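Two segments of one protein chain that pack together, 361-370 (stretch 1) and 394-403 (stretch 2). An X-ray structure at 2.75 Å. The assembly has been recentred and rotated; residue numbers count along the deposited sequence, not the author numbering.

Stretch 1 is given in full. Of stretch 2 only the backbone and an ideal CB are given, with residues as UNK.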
# COMPACT_ATOMS: atom_id res chain seq x y z
N GLY A 361 -7.76 17.18 -1.71
CA GLY A 361 -8.25 17.32 -0.35
C GLY A 361 -8.72 18.70 0.03
O GLY A 361 -9.17 19.48 -0.82
N GLY A 362 -8.64 19.01 1.33
CA GLY A 362 -9.00 20.32 1.83
C GLY A 362 -10.49 20.64 1.74
O GLY A 362 -10.90 21.81 1.72
N GLY A 363 -11.30 19.59 1.68
CA GLY A 363 -12.73 19.75 1.65
C GLY A 363 -13.24 20.03 0.25
O GLY A 363 -14.44 20.19 0.04
N SER A 364 -12.31 20.08 -0.71
CA SER A 364 -12.69 20.31 -2.10
C SER A 364 -13.78 19.35 -2.58
O SER A 364 -14.75 19.79 -3.20
CB SER A 364 -11.47 20.27 -3.03
OG SER A 364 -10.95 18.95 -3.14
N SER A 365 -13.64 18.05 -2.30
CA SER A 365 -14.58 17.06 -2.85
C SER A 365 -15.91 17.01 -2.10
O SER A 365 -16.95 16.68 -2.67
CB SER A 365 -13.95 15.67 -2.92
OG SER A 365 -13.87 15.07 -1.64
N GLU A 366 -15.90 17.36 -0.82
CA GLU A 366 -17.14 17.40 -0.08
C GLU A 366 -18.01 18.56 -0.58
O GLU A 366 -19.22 18.41 -0.78
CB GLU A 366 -16.86 17.52 1.41
CG GLU A 366 -16.43 16.20 2.05
CD GLU A 366 -14.93 15.93 1.96
OE1 GLU A 366 -14.18 16.77 1.42
OE2 GLU A 366 -14.51 14.86 2.45
N VAL A 367 -17.37 19.70 -0.81
CA VAL A 367 -18.04 20.89 -1.33
C VAL A 367 -18.62 20.64 -2.73
O VAL A 367 -19.79 20.95 -2.98
CB VAL A 367 -17.05 22.04 -1.36
CG1 VAL A 367 -17.62 23.26 -2.10
CG2 VAL A 367 -16.64 22.38 0.05
N GLU A 368 -17.81 20.08 -3.63
CA GLU A 368 -18.29 19.67 -4.95
C GLU A 368 -19.44 18.66 -4.85
O GLU A 368 -20.49 18.85 -5.45
CB GLU A 368 -17.15 19.07 -5.80
CG GLU A 368 -17.43 19.07 -7.30
CD GLU A 368 -17.65 20.48 -7.84
OE1 GLU A 368 -16.99 21.42 -7.33
OE2 GLU A 368 -18.46 20.66 -8.78
N LEU A 369 -19.24 17.59 -4.09
CA LEU A 369 -20.32 16.63 -3.86
C LEU A 369 -21.55 17.32 -3.34
O LEU A 369 -22.63 17.15 -3.90
CB LEU A 369 -19.89 15.54 -2.89
CG LEU A 369 -18.94 14.54 -3.54
CD1 LEU A 369 -18.50 13.52 -2.52
CD2 LEU A 369 -19.67 13.87 -4.67
N SER A 370 -21.40 18.10 -2.28
CA SER A 370 -22.54 18.79 -1.66
C SER A 370 -23.29 19.65 -2.67
O SER A 370 -24.52 19.61 -2.74
CB SER A 370 -22.07 19.66 -0.51
OG SER A 370 -23.13 20.48 -0.05
N UNK A 394 -24.82 17.56 4.97
CA UNK A 394 -23.94 17.01 5.98
C UNK A 394 -22.51 17.01 5.48
O UNK A 394 -21.56 17.21 6.25
CB UNK A 394 -24.37 15.60 6.37
N UNK A 395 -22.35 16.80 4.17
CA UNK A 395 -21.04 16.76 3.56
C UNK A 395 -20.17 17.96 3.93
O UNK A 395 -18.98 17.82 4.20
CB UNK A 395 -21.19 16.68 2.04
N UNK A 396 -20.76 19.15 3.98
CA UNK A 396 -20.00 20.36 4.26
C UNK A 396 -19.51 20.44 5.69
O UNK A 396 -18.88 21.41 6.07
CB UNK A 396 -20.85 21.59 3.95
N UNK A 397 -19.79 19.41 6.47
CA UNK A 397 -19.32 19.39 7.84
C UNK A 397 -17.81 19.13 7.85
O UNK A 397 -17.10 19.54 8.76
CB UNK A 397 -20.07 18.33 8.65
N UNK A 398 -17.32 18.47 6.81
CA UNK A 398 -15.90 18.16 6.68
C UNK A 398 -15.05 19.42 6.51
O UNK A 398 -14.13 19.65 7.28
CB UNK A 398 -15.68 17.22 5.49
N UNK A 399 -15.37 20.25 5.50
CA UNK A 399 -14.62 21.51 5.34
C UNK A 399 -14.81 22.42 6.55
O UNK A 399 -13.87 23.12 6.92
CB UNK A 399 -15.06 22.24 4.07
N UNK A 400 -16.00 22.42 7.14
CA UNK A 400 -16.27 23.28 8.29
C UNK A 400 -15.42 22.85 9.48
O UNK A 400 -14.90 23.69 10.21
CB UNK A 400 -17.76 23.24 8.66
N UNK A 401 -15.28 21.54 9.67
CA UNK A 401 -14.37 21.06 10.72
C UNK A 401 -12.91 21.42 10.43
O UNK A 401 -12.19 21.82 11.35
CB UNK A 401 -14.50 19.54 10.87
N UNK A 402 -12.48 21.33 9.18
CA UNK A 402 -11.12 21.75 8.85
C UNK A 402 -10.86 23.20 9.27
O UNK A 402 -9.85 23.48 9.91
CB UNK A 402 -10.87 21.59 7.35
N UNK A 403 -11.78 24.10 8.93
CA UNK A 403 -11.65 25.51 9.29
C UNK A 403 -11.59 25.70 10.80
O UNK A 403 -10.74 26.42 11.30
CB UNK A 403 -12.82 26.31 8.71

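The two helices, 364-370 and 397-403, run roughly antiparallel, at 144° with a closest axial approach of 8.7 Å.

Position 394 opens a type I turn that ends at 397. Its CA-to-CB bond points away and nothing of stretch 1 lies within 5.5 Å of the ideal CB, so this contact sets little limit on the side chain. The residue is A394.

Position 395 is more telling. Its CA-to-CB bond points toward stretch 1, and the ideal CB sits 3.8 Å from E366 O and 4.0 Å from S370 CB, with L369 CB at 5.2 Å. The carbonyl already accepts the amide of S370; a donor is not excluded, but the flank of L369 offers an apolar surface. Leucine, methionine or isoleucine would suit. It is L395, with chi1 m and chi2 t; its CD1 lies 3.7 Å from L369 CB and 3.9 Å from S370 N, covering the last turn of stretch 1.

At position 396 the bond points sideways, and the nearest offering is S370 OG, 4.7 Å from the ideal CB. A long side chain, polar or aliphatic, could pass over this serine. E396 does so: its CG comes to 3.5 Å from S370 OG and its carboxylate stays close by, though no hydrogen bond joins the two residues; both carboxylate oxygens are hydrogen-bonded elsewhere in the structure.

Position 397 points away and could hold many residues; it is V397.

Position 398 again faces stretch 1, its ideal CB 3.7 Å from E366 CG and 5.5 Å from G363 CA. The glutamate's aliphatic stem invites a branched or medium-sized apolar group, although its acid might also have drawn a polar one. I398 takes the apolar course: CG2 packs 3.5 Å from E366 CD, against the carboxylate carbon.

Position 399 lies in the first turn of its helix, where a proline is tolerated, and its phi of -63° fits one. The CA-to-CB bond points sideways, with G363 CA 4.2 Å and V367 CG2 4.3 Å from the ideal CB. A compact apolar side chain, such as alanine, valine or proline, would fit. The residue is P399, whose CG reaches V367 CG2 at 3.7 Å. The close fit depends on G363: a CB there would lie 2.9 Å from P399 CB, and the glycine's own backbone angles independently disfavour one.

Positions 400 and 401 are out of reach of stretch 1, so it does not discriminate among residues there; they are V400 and A401.

Position 402 points toward stretch 1, but its ideal CB has no partner within 5.5 Å. A small residue would leave the gap unbridged; leucine or methionine could span it. L402 extends CD1 to 3.7 Å from G362 C and 3.8 Å from G363 N, resting on bare glycine backbone.

Position 403 is out of reach, and A403 makes no contact. No hydrogen bond joins the two stretches.

Stretch 2 394-403: ALEVIPVALA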
# COMPACT_ATOMS: atom_id res chain seq x y z
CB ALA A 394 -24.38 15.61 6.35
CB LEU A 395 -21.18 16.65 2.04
CG LEU A 395 -21.65 15.25 1.66
CD1 LEU A 395 -21.85 15.11 0.16
CD2 LEU A 395 -20.64 14.21 2.18
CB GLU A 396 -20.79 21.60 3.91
CG GLU A 396 -21.00 21.78 2.42
CD GLU A 396 -21.72 23.08 2.07
OE1 GLU A 396 -22.66 23.49 2.82
OE2 GLU A 396 -21.35 23.66 1.03
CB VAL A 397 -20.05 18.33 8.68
CG1 VAL A 397 -19.56 16.91 8.33
CG2 VAL A 397 -19.84 18.62 10.14
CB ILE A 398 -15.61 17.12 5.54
CG1 ILE A 398 -15.84 15.69 6.02
CG2 ILE A 398 -14.18 17.20 5.09
CD1 ILE A 398 -17.24 15.41 6.48
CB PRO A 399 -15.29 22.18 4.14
CG PRO A 399 -16.18 21.16 3.55
CD PRO A 399 -16.53 20.19 4.61
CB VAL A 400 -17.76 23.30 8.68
CG1 VAL A 400 -17.93 23.84 10.09
CG2 VAL A 400 -18.56 24.15 7.69
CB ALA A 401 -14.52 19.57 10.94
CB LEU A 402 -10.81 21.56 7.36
CG LEU A 402 -10.67 20.10 6.92
CD1 LEU A 402 -10.54 19.96 5.40
CD2 LEU A 402 -9.49 19.45 7.64
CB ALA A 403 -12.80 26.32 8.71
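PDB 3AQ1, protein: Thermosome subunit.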